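Local coordinates for 2-hydroxyisobutyryl-CoA synthetase (Aquincola tertiaricarbonis, PDB 6HDY), which belongs to the ANL superfamily of AMP-binding enzymes, in which a large N-terminal part carries a smaller C-terminal domain, at residues 13-18 / 51-56. Numbering follows the deposited sequence.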
loop_
_atom_site.group_PDB
_atom_site.type_symbol
_atom_site.label_atom_id
_atom_site.label_comp_id
_atom_site.label_asym_id
_atom_site.label_seq_id
_atom_site.Cartn_x
_atom_site.Cartn_y
_atom_site.Cartn_z
ATOM N N GLU A 13 2.169 -20.211 26.381
ATOM C CA GLU A 13 3.291 -19.349 26.008
ATOM C C GLU A 13 2.852 -17.908 25.922
ATOM O O GLU A 13 1.890 -17.606 25.231
ATOM C CB GLU A 13 3.927 -19.778 24.670
ATOM C CG GLU A 13 4.393 -21.224 24.577
ATOM C CD GLU A 13 3.373 -22.226 24.067
ATOM O OE1 GLU A 13 2.154 -21.962 24.189
ATOM O OE2 GLU A 13 3.798 -23.291 23.566
ATOM N N GLU A 14 3.532 -17.032 26.682
ATOM C CA GLU A 14 3.337 -15.583 26.755
ATOM C C GLU A 14 1.874 -15.180 26.962
ATOM O O GLU A 14 1.398 -14.211 26.354
ATOM C CB GLU A 14 3.972 -14.907 25.526
ATOM C CG GLU A 14 5.415 -15.354 25.397
ATOM C CD GLU A 14 6.234 -14.645 24.355
ATOM O OE1 GLU A 14 6.590 -13.468 24.591
ATOM O OE2 GLU A 14 6.606 -15.300 23.356
ATOM N N TRP A 15 1.176 -15.926 27.853
ATOM C CA TRP A 15 -0.225 -15.701 28.183
ATOM C C TRP A 15 -0.345 -14.572 29.188
ATOM O O TRP A 15 -0.140 -14.775 30.376
ATOM C CB TRP A 15 -0.880 -16.994 28.689
ATOM C CG TRP A 15 -2.376 -16.939 28.819
ATOM C CD1 TRP A 15 -3.104 -17.097 29.963
ATOM C CD2 TRP A 15 -3.328 -16.762 27.759
ATOM N NE1 TRP A 15 -4.450 -17.007 29.686
ATOM C CE2 TRP A 15 -4.616 -16.810 28.340
ATOM C CE3 TRP A 15 -3.218 -16.564 26.370
ATOM C CZ2 TRP A 15 -5.784 -16.674 27.580
ATOM C CZ3 TRP A 15 -4.374 -16.403 25.625
ATOM C CH2 TRP A 15 -5.640 -16.466 26.224
ATOM N N ASN A 16 -0.644 -13.366 28.699
ATOM C CA ASN A 16 -0.766 -12.180 29.539
ATOM C C ASN A 16 -1.662 -11.141 28.881
ATOM O O ASN A 16 -1.674 -11.021 27.649
ATOM C CB ASN A 16 0.640 -11.571 29.778
ATOM C CG ASN A 16 0.773 -10.617 30.943
ATOM O OD1 ASN A 16 0.175 -10.795 32.016
ATOM N ND2 ASN A 16 1.645 -9.623 30.788
ATOM N N PHE A 17 -2.400 -10.375 29.714
ATOM C CA PHE A 17 -3.195 -9.245 29.249
ATOM C C PHE A 17 -2.832 -7.997 30.053
ATOM O O PHE A 17 -2.999 -8.011 31.276
ATOM C CB PHE A 17 -4.713 -9.466 29.258
ATOM C CG PHE A 17 -5.468 -8.353 28.544
ATOM C CD1 PHE A 17 -5.881 -7.212 29.231
ATOM C CD2 PHE A 17 -5.744 -8.439 27.181
ATOM C CE1 PHE A 17 -6.571 -6.190 28.575
ATOM C CE2 PHE A 17 -6.452 -7.426 26.532
ATOM C CZ PHE A 17 -6.848 -6.299 27.231
ATOM N N PRO A 18 -2.400 -6.890 29.385
ATOM C CA PRO A 18 -2.146 -6.734 27.934
ATOM C C PRO A 18 -0.986 -7.622 27.481
ATOM O O PRO A 18 -0.038 -7.813 28.230
ATOM C CB PRO A 18 -1.773 -5.239 27.799
ATOM C CG PRO A 18 -2.284 -4.587 29.049
ATOM C CD PRO A 18 -2.084 -5.648 30.108
ATOM N N LEU A 51 -11.898 -18.069 29.437
ATOM C CA LEU A 51 -12.882 -17.483 30.352
ATOM C C LEU A 51 -12.186 -16.506 31.302
ATOM O O LEU A 51 -12.730 -15.432 31.569
ATOM C CB LEU A 51 -13.624 -18.592 31.134
ATOM C CG LEU A 51 -14.465 -18.176 32.367
ATOM C CD1 LEU A 51 -15.634 -17.256 31.968
ATOM C CD2 LEU A 51 -14.942 -19.398 33.154
ATOM N N GLY A 52 -10.995 -16.890 31.782
ATOM C CA GLY A 52 -10.153 -16.071 32.648
ATOM C C GLY A 52 -9.775 -14.773 31.963
ATOM O O GLY A 52 -9.921 -13.691 32.539
ATOM N N ARG A 53 -9.347 -14.877 30.695
ATOM C CA ARG A 53 -8.980 -13.727 29.864
ATOM C C ARG A 53 -10.200 -12.843 29.573
ATOM O O ARG A 53 -10.094 -11.619 29.583
ATOM C CB ARG A 53 -8.349 -14.200 28.536
ATOM C CG ARG A 53 -7.962 -13.042 27.579
ATOM C CD ARG A 53 -7.025 -11.988 28.183
ATOM N NE ARG A 53 -5.841 -12.593 28.793
ATOM C CZ ARG A 53 -4.775 -12.989 28.110
ATOM N NH1 ARG A 53 -4.709 -12.797 26.793
ATOM N NH2 ARG A 53 -3.758 -13.557 28.734
ATOM N N LEU A 54 -11.339 -13.489 29.284
ATOM C CA LEU A 54 -12.634 -12.886 28.976
ATOM C C LEU A 54 -13.041 -11.958 30.108
ATOM O O LEU A 54 -13.506 -10.851 29.850
ATOM C CB LEU A 54 -13.670 -14.016 28.781
ATOM C CG LEU A 54 -14.421 -14.156 27.446
ATOM C CD1 LEU A 54 -13.751 -13.459 26.276
ATOM C CD2 LEU A 54 -14.747 -15.605 27.138
ATOM N N GLN A 55 -12.779 -12.370 31.352
ATOM C CA GLN A 55 -13.052 -11.592 32.558
ATOM C C GLN A 55 -12.150 -10.348 32.606
ATOM O O GLN A 55 -12.640 -9.244 32.863
ATOM C CB GLN A 55 -12.862 -12.461 33.813
ATOM C CG GLN A 55 -13.905 -13.577 33.921
ATOM C CD GLN A 55 -13.506 -14.657 34.899
ATOM O OE1 GLN A 55 -12.368 -15.137 34.913
ATOM N NE2 GLN A 55 -14.445 -15.083 35.726
ATOM N N GLN A 56 -10.842 -10.533 32.303
ATOM C CA GLN A 56 -9.841 -9.468 32.243
ATOM C C GLN A 56 -10.253 -8.424 31.190
ATOM O O GLN A 56 -10.287 -7.246 31.504
ATOM C CB GLN A 56 -8.447 -10.034 31.890
ATOM C CG GLN A 56 -7.774 -10.886 32.941
ATOM C CD GLN A 56 -6.375 -11.306 32.521
ATOM O OE1 GLN A 56 -6.171 -12.423 32.014
ATOM N NE2 GLN A 56 -5.371 -10.443 32.770
HETATM O O HOH W 1 -2.107 -13.377 25.993
HETATM O O HOH W 2 -2.411 -11.544 32.467
#
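Phe-17 and Gln-56 bring the backbones closest, CA to CA 7.3 Å, where the irregular N-terminal segment 13-18 passes helix 43-64 at the surface of this AMP-binding enzyme. A cation-pi stack carries the contact. The guanidinium of Arg-53 lies flat on the Trp-15 indole, planes 23° apart, with CZ 3.8 Å from the centroid of the six-membered ring and NH2 over the centre of the indole. Bent at chi2 and chi3, the Arg-53 chain presents this group flat to the indole while its CB still touches Trp-15 CZ2. Against the opposite guanidinium face Phe-17 sets its CB, toward the rim and 3.4 Å from Arg-53 NE, alongside Asn-16 C. The Phe-17 ring meets Tyr-60 of helix 43-64 edge-to-face. In the guanidinium plane lie Gln-56 OE1, which accepts from Arg-53 NE above its own carbonyl plane, and water 1, which accepts from Arg-53 NH1 and Asn-16 N. NH1 also bonds to Leu-330 O. These bonds help fix the rotation of the group. No direct hydrogen bond joins the segments; water 2 accepts from Phe-17 N and Gln-56 NE2, and donates to Asn-16 OD1 at 2.7 Å.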